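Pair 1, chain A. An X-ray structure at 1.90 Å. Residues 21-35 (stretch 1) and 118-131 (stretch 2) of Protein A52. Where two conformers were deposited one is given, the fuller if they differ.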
# COMPACT_ATOMS: atom_id res chain seq x y z
N MET A 21 -7.49 13.61 -4.01
CA MET A 21 -6.27 13.60 -4.82
C MET A 21 -5.06 12.97 -4.07
O MET A 21 -4.35 12.16 -4.63
CB MET A 21 -5.96 15.02 -5.33
CG MET A 21 -5.09 15.06 -6.57
SD MET A 21 -5.89 14.24 -7.97
CE MET A 21 -4.60 13.10 -8.48
N PHE A 22 -4.88 13.29 -2.80
CA PHE A 22 -3.72 12.71 -2.09
C PHE A 22 -3.82 11.19 -1.92
O PHE A 22 -2.83 10.47 -2.09
CB PHE A 22 -3.47 13.38 -0.74
CG PHE A 22 -2.11 13.03 -0.16
CD1 PHE A 22 -0.96 13.63 -0.66
CD2 PHE A 22 -1.99 12.06 0.82
CE1 PHE A 22 0.29 13.29 -0.15
CE2 PHE A 22 -0.73 11.71 1.33
CZ PHE A 22 0.40 12.32 0.84
N THR A 23 -5.02 10.68 -1.62
CA THR A 23 -5.23 9.23 -1.53
C THR A 23 -4.95 8.54 -2.86
O THR A 23 -4.36 7.46 -2.89
CB THR A 23 -6.63 8.89 -1.11
OG1 THR A 23 -6.92 9.58 0.11
CG2 THR A 23 -6.78 7.38 -0.88
N ILE A 24 -5.39 9.16 -3.95
CA ILE A 24 -5.15 8.64 -5.28
C ILE A 24 -3.65 8.51 -5.53
O ILE A 24 -3.17 7.47 -6.02
CB ILE A 24 -5.81 9.53 -6.37
CG1 ILE A 24 -7.35 9.37 -6.34
CG2 ILE A 24 -5.30 9.18 -7.73
CD1 ILE A 24 -8.10 10.43 -7.16
N LEU A 25 -2.91 9.56 -5.19
CA LEU A 25 -1.47 9.54 -5.38
C LEU A 25 -0.77 8.54 -4.44
O LEU A 25 0.17 7.88 -4.85
CB LEU A 25 -0.87 10.95 -5.25
CG LEU A 25 -1.28 11.99 -6.30
CD1 LEU A 25 -0.76 13.36 -5.92
CD2 LEU A 25 -0.79 11.60 -7.66
N GLU A 26 -1.24 8.42 -3.21
CA GLU A 26 -0.71 7.40 -2.28
C GLU A 26 -0.80 6.02 -2.91
O GLU A 26 0.17 5.29 -2.92
CB GLU A 26 -1.44 7.36 -0.94
CG GLU A 26 -1.15 8.49 0.03
CD GLU A 26 -1.90 8.35 1.37
OE1 GLU A 26 -1.23 8.38 2.43
OE2 GLU A 26 -3.15 8.18 1.36
N GLU A 27 -1.98 5.68 -3.42
CA GLU A 27 -2.21 4.37 -4.00
C GLU A 27 -1.45 4.20 -5.30
O GLU A 27 -0.96 3.10 -5.59
CB GLU A 27 -3.71 4.11 -4.21
CG GLU A 27 -4.46 3.94 -2.90
CD GLU A 27 -5.76 3.17 -2.99
OE1 GLU A 27 -6.15 2.68 -4.08
OE2 GLU A 27 -6.42 3.07 -1.92
N TYR A 28 -1.34 5.27 -6.09
CA TYR A 28 -0.55 5.24 -7.33
C TYR A 28 0.92 4.89 -7.06
O TYR A 28 1.50 3.99 -7.66
CB TYR A 28 -0.64 6.60 -8.02
CG TYR A 28 0.18 6.70 -9.27
CD1 TYR A 28 -0.20 6.00 -10.43
CD2 TYR A 28 1.34 7.46 -9.31
CE1 TYR A 28 0.53 6.08 -11.58
CE2 TYR A 28 2.09 7.54 -10.47
CZ TYR A 28 1.69 6.84 -11.60
OH TYR A 28 2.42 6.92 -12.76
N PHE A 29 1.53 5.61 -6.13
CA PHE A 29 2.91 5.31 -5.77
C PHE A 29 3.09 3.96 -5.10
O PHE A 29 4.08 3.27 -5.37
CB PHE A 29 3.52 6.45 -4.96
CG PHE A 29 3.70 7.70 -5.77
CD1 PHE A 29 4.49 7.70 -6.90
CD2 PHE A 29 3.08 8.88 -5.41
CE1 PHE A 29 4.66 8.86 -7.65
CE2 PHE A 29 3.24 10.02 -6.16
CZ PHE A 29 4.02 10.02 -7.27
N MET A 30 2.11 3.54 -4.30
CA MET A 30 2.15 2.22 -3.67
C MET A 30 2.13 1.15 -4.74
O MET A 30 2.98 0.29 -4.77
CB MET A 30 0.96 2.05 -2.74
CG MET A 30 0.77 0.68 -2.14
SD MET A 30 -0.80 0.59 -1.27
CE MET A 30 -1.98 0.46 -2.64
N TYR A 31 1.16 1.23 -5.64
CA TYR A 31 0.99 0.17 -6.64
C TYR A 31 2.11 0.14 -7.68
O TYR A 31 2.60 -0.94 -8.07
CB TYR A 31 -0.38 0.27 -7.31
CG TYR A 31 -1.54 -0.27 -6.50
CD1 TYR A 31 -1.59 -1.62 -6.14
CD2 TYR A 31 -2.62 0.55 -6.12
CE1 TYR A 31 -2.65 -2.15 -5.40
CE2 TYR A 31 -3.71 0.02 -5.38
CZ TYR A 31 -3.70 -1.32 -5.02
OH TYR A 31 -4.76 -1.86 -4.32
N ARG A 32 2.50 1.32 -8.17
CA ARG A 32 3.59 1.41 -9.13
C ARG A 32 4.92 1.03 -8.46
O ARG A 32 5.72 0.26 -9.01
CB ARG A 32 3.68 2.80 -9.74
CG ARG A 32 4.77 2.92 -10.79
CD ARG A 32 4.57 4.14 -11.68
NE ARG A 32 5.72 4.34 -12.56
CZ ARG A 32 5.73 5.10 -13.65
NH1 ARG A 32 4.64 5.73 -14.03
NH2 ARG A 32 6.83 5.19 -14.38
N GLY A 33 5.15 1.53 -7.26
CA GLY A 33 6.35 1.20 -6.50
C GLY A 33 6.52 -0.26 -6.08
O GLY A 33 7.66 -0.72 -5.91
N LEU A 34 5.41 -0.99 -5.90
CA LEU A 34 5.46 -2.38 -5.44
C LEU A 34 5.20 -3.38 -6.55
O LEU A 34 5.87 -4.41 -6.59
CB LEU A 34 4.51 -2.62 -4.24
CG LEU A 34 4.78 -1.79 -2.97
CD1 LEU A 34 3.79 -2.20 -1.81
CD2 LEU A 34 6.23 -1.82 -2.49
N LEU A 35 4.25 -3.09 -7.45
CA LEU A 35 3.91 -4.02 -8.54
C LEU A 35 4.53 -3.67 -9.88
O LEU A 35 4.71 -4.53 -10.72
CB LEU A 35 2.39 -4.10 -8.74
CG LEU A 35 1.54 -4.48 -7.54
CD1 LEU A 35 0.10 -4.49 -7.95
CD2 LEU A 35 1.98 -5.81 -6.97
N LEU A 118 14.27 -2.04 -3.32
CA LEU A 118 14.24 -1.14 -2.17
C LEU A 118 12.79 -0.74 -1.96
O LEU A 118 12.42 0.42 -2.10
CB LEU A 118 15.14 0.07 -2.42
CG LEU A 118 16.62 -0.27 -2.53
CD1 LEU A 118 17.47 0.88 -3.08
CD2 LEU A 118 17.19 -0.81 -1.21
N PHE A 119 11.97 -1.72 -1.57
CA PHE A 119 10.54 -1.61 -1.74
C PHE A 119 9.90 -0.53 -0.86
O PHE A 119 8.99 0.16 -1.32
CB PHE A 119 9.86 -2.99 -1.54
CG PHE A 119 10.08 -3.95 -2.69
CD1 PHE A 119 9.60 -3.65 -3.95
CD2 PHE A 119 10.73 -5.17 -2.50
CE1 PHE A 119 9.79 -4.53 -5.02
CE2 PHE A 119 10.91 -6.05 -3.56
CZ PHE A 119 10.44 -5.73 -4.82
N SER A 120 10.42 -0.32 0.35
CA SER A 120 9.86 0.69 1.29
C SER A 120 10.13 2.17 0.94
O SER A 120 9.57 3.09 1.57
CB SER A 120 10.42 0.43 2.69
OG SER A 120 11.82 0.61 2.72
N ARG A 121 10.99 2.40 -0.04
CA ARG A 121 11.36 3.77 -0.43
C ARG A 121 10.25 4.56 -1.11
O ARG A 121 10.28 5.81 -1.09
CB ARG A 121 12.61 3.77 -1.33
CG ARG A 121 13.85 3.40 -0.59
CD ARG A 121 15.12 3.88 -1.28
NE ARG A 121 16.26 3.61 -0.43
CZ ARG A 121 17.53 3.83 -0.75
NH1 ARG A 121 17.85 4.38 -1.91
NH2 ARG A 121 18.48 3.53 0.13
N TRP A 122 9.26 3.85 -1.67
CA TRP A 122 8.09 4.48 -2.27
C TRP A 122 7.49 5.49 -1.32
O TRP A 122 6.95 6.49 -1.75
CB TRP A 122 7.04 3.43 -2.70
CG TRP A 122 6.25 2.81 -1.59
CD1 TRP A 122 6.58 1.71 -0.85
CD2 TRP A 122 4.98 3.24 -1.10
NE1 TRP A 122 5.61 1.43 0.07
CE2 TRP A 122 4.61 2.35 -0.06
CE3 TRP A 122 4.12 4.30 -1.42
CZ2 TRP A 122 3.43 2.49 0.67
CZ3 TRP A 122 2.95 4.44 -0.69
CH2 TRP A 122 2.61 3.53 0.34
N LYS A 123 7.59 5.24 -0.02
CA LYS A 123 7.08 6.21 0.98
C LYS A 123 7.68 7.61 0.83
O LYS A 123 7.05 8.62 1.21
CB LYS A 123 7.36 5.70 2.38
CG LYS A 123 6.65 4.39 2.76
CD LYS A 123 5.17 4.56 2.96
CE LYS A 123 4.58 3.38 3.77
NZ LYS A 123 5.23 3.15 5.10
N TYR A 124 8.90 7.68 0.31
CA TYR A 124 9.55 8.98 0.11
C TYR A 124 8.88 9.82 -0.99
O TYR A 124 8.97 11.04 -0.97
CB TYR A 124 11.05 8.81 -0.20
CG TYR A 124 11.85 8.51 1.03
CD1 TYR A 124 12.43 9.54 1.76
CD2 TYR A 124 11.98 7.20 1.51
CE1 TYR A 124 13.16 9.28 2.90
CE2 TYR A 124 12.70 6.93 2.66
CZ TYR A 124 13.30 7.98 3.35
OH TYR A 124 14.01 7.73 4.50
N CYS A 125 8.23 9.16 -1.96
CA CYS A 125 7.41 9.87 -2.94
C CYS A 125 6.33 10.70 -2.24
O CYS A 125 6.08 11.83 -2.63
CB CYS A 125 6.77 8.91 -3.92
SG CYS A 125 7.97 7.91 -4.81
N LEU A 126 5.72 10.15 -1.20
CA LEU A 126 4.66 10.86 -0.49
C LEU A 126 5.25 12.04 0.25
O LEU A 126 4.63 13.12 0.28
CB LEU A 126 3.91 9.97 0.51
CG LEU A 126 3.49 8.57 0.04
CD1 LEU A 126 2.83 7.76 1.18
CD2 LEU A 126 2.61 8.67 -1.16
N ARG A 127 6.41 11.84 0.88
CA ARG A 127 7.07 12.94 1.60
C ARG A 127 7.37 14.06 0.61
O ARG A 127 7.16 15.22 0.90
CB ARG A 127 8.35 12.46 2.30
CG ARG A 127 8.93 13.45 3.30
CD ARG A 127 10.23 12.97 3.96
NE ARG A 127 10.13 11.64 4.58
CZ ARG A 127 11.09 11.10 5.35
NH1 ARG A 127 12.21 11.77 5.61
NH2 ARG A 127 10.92 9.89 5.87
N ALA A 128 7.87 13.71 -0.56
CA ALA A 128 8.20 14.70 -1.59
C ALA A 128 6.96 15.50 -2.02
O ALA A 128 7.03 16.73 -2.11
CB ALA A 128 8.83 13.99 -2.81
N ILE A 129 5.85 14.80 -2.29
CA ILE A 129 4.58 15.43 -2.71
C ILE A 129 4.11 16.42 -1.68
O ILE A 129 3.72 17.54 -2.01
CB ILE A 129 3.44 14.37 -2.95
CG1 ILE A 129 3.74 13.50 -4.17
CG2 ILE A 129 2.07 15.04 -3.11
CD1 ILE A 129 3.89 14.22 -5.45
N LYS A 130 4.17 16.04 -0.41
CA LYS A 130 3.77 16.94 0.68
C LYS A 130 4.65 18.20 0.77
O LYS A 130 4.16 19.26 1.15
CB LYS A 130 3.78 16.19 2.02
CG LYS A 130 2.60 15.24 2.24
CD LYS A 130 2.92 14.25 3.38
CE LYS A 130 1.66 13.58 3.96
NZ LYS A 130 1.98 12.35 4.81
N LEU A 131 5.94 18.08 0.44
CA LEU A 131 6.86 19.25 0.44
C LEU A 131 6.58 20.20 -0.72
O LEU A 131 6.76 21.41 -0.60
CB LEU A 131 8.33 18.82 0.32
CG LEU A 131 9.11 18.32 1.53
CD1 LEU A 131 10.47 17.81 1.05
CD2 LEU A 131 9.27 19.42 2.58

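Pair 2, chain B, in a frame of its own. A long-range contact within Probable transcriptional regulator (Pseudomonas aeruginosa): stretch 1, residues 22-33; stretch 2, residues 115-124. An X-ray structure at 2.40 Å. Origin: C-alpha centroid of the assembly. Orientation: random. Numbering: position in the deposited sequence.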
# COMPACT_ATOMS: atom_id res chain seq x y z
N GLN B 22 -3.88 -3.00 2.98
CA GLN B 22 -4.09 -3.05 4.44
C GLN B 22 -4.55 -4.42 4.96
O GLN B 22 -4.07 -4.87 6.00
CB GLN B 22 -5.09 -1.98 4.91
CG GLN B 22 -4.49 -0.59 5.11
CD GLN B 22 -5.53 0.45 5.48
OE1 GLN B 22 -6.54 0.17 6.16
NE2 GLN B 22 -5.30 1.66 5.02
N ARG B 23 -5.46 -5.07 4.24
CA ARG B 23 -5.91 -6.42 4.61
C ARG B 23 -4.75 -7.41 4.53
O ARG B 23 -4.55 -8.23 5.42
CB ARG B 23 -7.06 -6.90 3.72
CG ARG B 23 -7.36 -8.40 3.88
CD ARG B 23 -8.70 -8.76 3.28
NE ARG B 23 -8.94 -10.20 3.23
CZ ARG B 23 -8.53 -11.03 2.27
NH1 ARG B 23 -7.79 -10.60 1.25
NH2 ARG B 23 -8.84 -12.32 2.35
N TYR B 24 -3.97 -7.31 3.45
CA TYR B 24 -2.83 -8.19 3.27
C TYR B 24 -1.85 -8.01 4.43
O TYR B 24 -1.39 -8.99 5.02
CB TYR B 24 -2.14 -7.99 1.90
CG TYR B 24 -1.03 -8.99 1.74
CD1 TYR B 24 -1.30 -10.27 1.24
CD2 TYR B 24 0.28 -8.70 2.15
CE1 TYR B 24 -0.30 -11.22 1.13
CE2 TYR B 24 1.28 -9.64 2.04
CZ TYR B 24 0.98 -10.90 1.53
OH TYR B 24 1.97 -11.84 1.42
N ALA B 25 -1.55 -6.75 4.75
CA ALA B 25 -0.66 -6.42 5.87
C ALA B 25 -1.11 -7.06 7.21
O ALA B 25 -0.28 -7.50 8.00
CB ALA B 25 -0.52 -4.91 6.00
N ALA B 26 -2.43 -7.09 7.43
CA ALA B 26 -3.03 -7.69 8.62
C ALA B 26 -2.89 -9.23 8.65
O ALA B 26 -2.57 -9.80 9.69
CB ALA B 26 -4.48 -7.31 8.69
N LEU B 27 -3.13 -9.89 7.52
CA LEU B 27 -2.96 -11.35 7.39
C LEU B 27 -1.49 -11.76 7.53
O LEU B 27 -1.16 -12.78 8.12
CB LEU B 27 -3.50 -11.83 6.03
CG LEU B 27 -4.99 -11.60 5.68
CD1 LEU B 27 -5.23 -11.90 4.20
CD2 LEU B 27 -5.89 -12.44 6.54
N PHE B 28 -0.61 -10.96 6.94
CA PHE B 28 0.80 -11.22 7.00
C PHE B 28 1.35 -11.13 8.44
O PHE B 28 2.05 -12.05 8.91
CB PHE B 28 1.56 -10.30 6.05
CG PHE B 28 3.00 -10.70 5.85
CD1 PHE B 28 3.97 -10.36 6.81
CD2 PHE B 28 3.39 -11.44 4.73
CE1 PHE B 28 5.32 -10.74 6.64
CE2 PHE B 28 4.72 -11.83 4.56
CZ PHE B 28 5.68 -11.47 5.51
N ALA B 29 1.04 -10.03 9.12
CA ALA B 29 1.43 -9.86 10.51
C ALA B 29 0.87 -10.96 11.43
O ALA B 29 1.56 -11.38 12.37
CB ALA B 29 1.03 -8.46 11.01
N ASN B 30 -0.36 -11.41 11.16
CA ASN B 30 -0.97 -12.50 11.93
C ASN B 30 -0.36 -13.84 11.60
O ASN B 30 -0.30 -14.71 12.45
CB ASN B 30 -2.49 -12.59 11.68
CG ASN B 30 -3.25 -11.37 12.17
OD1 ASN B 30 -2.73 -10.55 12.92
ND2 ASN B 30 -4.49 -11.24 11.73
N GLY B 31 0.08 -14.01 10.37
CA GLY B 31 0.36 -15.34 9.85
C GLY B 31 1.80 -15.77 9.69
O GLY B 31 2.08 -16.97 9.62
N ILE B 32 2.72 -14.81 9.60
CA ILE B 32 4.11 -15.15 9.19
C ILE B 32 4.94 -15.87 10.24
O ILE B 32 5.73 -16.76 9.89
CB ILE B 32 4.89 -13.96 8.55
CG1 ILE B 32 5.97 -14.52 7.61
CG2 ILE B 32 5.29 -12.89 9.60
CD1 ILE B 32 7.21 -13.69 7.51
N GLY B 33 4.79 -15.50 11.50
CA GLY B 33 5.33 -16.30 12.57
C GLY B 33 6.74 -15.95 12.95
O GLY B 33 7.22 -16.43 13.98
N GLU B 115 0.63 -19.73 3.20
CA GLU B 115 -0.68 -19.67 3.85
C GLU B 115 -1.25 -18.25 3.87
O GLU B 115 -2.44 -18.06 3.61
CB GLU B 115 -0.60 -20.27 5.27
CG GLU B 115 -1.85 -20.06 6.13
CD GLU B 115 -3.13 -20.66 5.53
OE1 GLU B 115 -3.09 -21.43 4.54
OE2 GLU B 115 -4.21 -20.36 6.05
N ILE B 116 -0.42 -17.27 4.20
CA ILE B 116 -0.83 -15.86 4.11
C ILE B 116 -1.36 -15.53 2.71
O ILE B 116 -2.41 -14.91 2.58
CB ILE B 116 0.33 -14.89 4.48
CG1 ILE B 116 0.73 -15.09 5.95
CG2 ILE B 116 -0.03 -13.43 4.18
CD1 ILE B 116 2.09 -14.55 6.28
N ASN B 117 -0.64 -15.98 1.68
CA ASN B 117 -1.00 -15.77 0.28
C ASN B 117 -2.29 -16.47 -0.10
O ASN B 117 -3.08 -15.91 -0.86
CB ASN B 117 0.13 -16.25 -0.63
CG ASN B 117 -0.12 -15.94 -2.10
OD1 ASN B 117 -0.58 -16.79 -2.88
ND2 ASN B 117 0.17 -14.70 -2.50
N ARG B 118 -2.49 -17.70 0.40
CA ARG B 118 -3.75 -18.40 0.12
C ARG B 118 -4.98 -17.76 0.78
O ARG B 118 -6.04 -17.72 0.18
CB ARG B 118 -3.69 -19.94 0.32
CG ARG B 118 -3.65 -20.43 1.72
CD ARG B 118 -4.29 -21.86 1.90
NE ARG B 118 -5.75 -21.76 1.94
CZ ARG B 118 -6.48 -21.47 3.02
NH1 ARG B 118 -5.92 -21.27 4.21
NH2 ARG B 118 -7.79 -21.39 2.90
N GLN B 119 -4.81 -17.25 2.00
CA GLN B 119 -5.86 -16.53 2.73
C GLN B 119 -6.22 -15.19 2.07
O GLN B 119 -7.41 -14.83 1.97
CB GLN B 119 -5.42 -16.24 4.16
CG GLN B 119 -5.39 -17.45 5.07
CD GLN B 119 -4.90 -17.12 6.49
OE1 GLN B 119 -4.54 -18.02 7.26
NE2 GLN B 119 -4.89 -15.82 6.84
N ALA B 120 -5.19 -14.45 1.63
CA ALA B 120 -5.40 -13.22 0.88
C ALA B 120 -6.34 -13.44 -0.30
O ALA B 120 -7.23 -12.61 -0.57
CB ALA B 120 -4.06 -12.63 0.40
N LEU B 121 -6.16 -14.56 -0.99
CA LEU B 121 -6.92 -14.85 -2.20
C LEU B 121 -8.18 -15.67 -1.94
O LEU B 121 -8.99 -15.84 -2.84
CB LEU B 121 -6.03 -15.52 -3.25
CG LEU B 121 -4.85 -14.71 -3.79
CD1 LEU B 121 -3.99 -15.58 -4.65
CD2 LEU B 121 -5.32 -13.52 -4.57
N ALA B 122 -8.35 -16.15 -0.71
CA ALA B 122 -9.43 -17.07 -0.37
C ALA B 122 -10.85 -16.69 -0.84
O ALA B 122 -11.60 -17.59 -1.23
CB ALA B 122 -9.43 -17.39 1.14
N PRO B 123 -11.25 -15.39 -0.77
CA PRO B 123 -12.56 -14.91 -1.25
C PRO B 123 -12.88 -15.19 -2.74
O PRO B 123 -13.95 -14.80 -3.23
CB PRO B 123 -12.46 -13.39 -1.06
CG PRO B 123 -11.50 -13.21 0.02
CD PRO B 123 -10.47 -14.28 -0.19
N LEU B 124 -11.94 -15.83 -3.43
CA LEU B 124 -11.97 -15.98 -4.89
C LEU B 124 -11.72 -17.43 -5.27
O LEU B 124 -10.91 -18.10 -4.63
CB LEU B 124 -10.87 -15.13 -5.52
CG LEU B 124 -11.08 -13.74 -6.12
CD1 LEU B 124 -12.11 -12.87 -5.40
CD2 LEU B 124 -9.75 -13.05 -6.21

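Two helix pairs with one backbone arrangement and different fillings. In both pairs two helices run roughly antiparallel, with their axes at 148° and 9.4 Å at closest approach in pair 1, and at 145° and 9.3 Å in pair 2; 14 central residues superpose with an RMSD of 0.5 Å. The stretches bury 692 Å² between them in pair 1 and 467 Å² in pair 2.

A matched glycine, Gly33(A) and Gly31(B), lies close to the partner in each pair; the nearest CA atoms are those of Gly33(A) and Trp122(A) (5.6 Å) in pair 1 and of Phe28(B) and Ile116(B) (5.7 Å) in pair 2. A CB on either glycine would point toward the partner and clash, in pair 1 with CB of Trp122(A) and in pair 2 with CG1 of Ile116(B). The residues facing these glycines, Trp122(A) and Ile116(B), also match, and both point toward the first helix. Trp122(A), chi1 p, lays its indole against the backbone: CA of Met30(A) sits over one face, 3.9 Å from the centroid of the six-membered ring. Ile116(B), rotamer mt, fits as a knob among Tyr24(B), Leu27(B), Phe28(B) and Gly31(B), and its CD1 comes 3.4 Å from N of Ile32(B). A flat ring and a branched aliphatic chain thus occupy the same site.

At the Met30(A)/Phe28(B) position the aromatic partner changes sides. CB of Met30(A) lies 3.7 Å from CZ3 of Trp122(A), whereas in pair 2 the ring belongs to the first helix, with CD2 of Phe28(B) 3.7 Å from CD1 of Ile116(B). Phe29(A) and Leu27(B) both point toward the second helix, and each touches both matched positions there, Cys125(A)/Gln119(B) and Leu126(A)/Ala120(B). The ring of Phe29(A) receives CB of Cys125(A) over one face, 3.9 Å from its centroid; CD1 of Leu27(B) reaches CA of Ala120(B) at 3.6 Å.

Glu26(A) and Tyr24(B) both start sideways. The small Ala120(B) meets a large ring, its CB 3.7 Å from CD1 of Tyr24(B) at the ring edge; the matched Leu126(A) supplies the bulk from the other helix, its CD2 3.7 Å from CA of Glu26(A).

The Leu25(A)/Arg23(B) position changes from apolar to charged. CD1 of Leu25(A) packs 4.3 Å from CG2 of Ile129(A), while Arg23(B) extends to carbonyls near the end of the second helix: NH1 of Arg23(B) donates a hydrogen bond to O of Ala120(B) at 2.8 Å, and its NH2 adds a weak one to O of Gln119(B) at 2.9 Å. No hydrogen bond crosses between the stretches in pair 1. At Leu34(A)/Ile32(B), CD2 of Leu34(A) reaches CD1 of Trp122(A) at 3.9 Å, and CB of Ile32(B) meets CD1 of Ile116(B) at 3.7 Å.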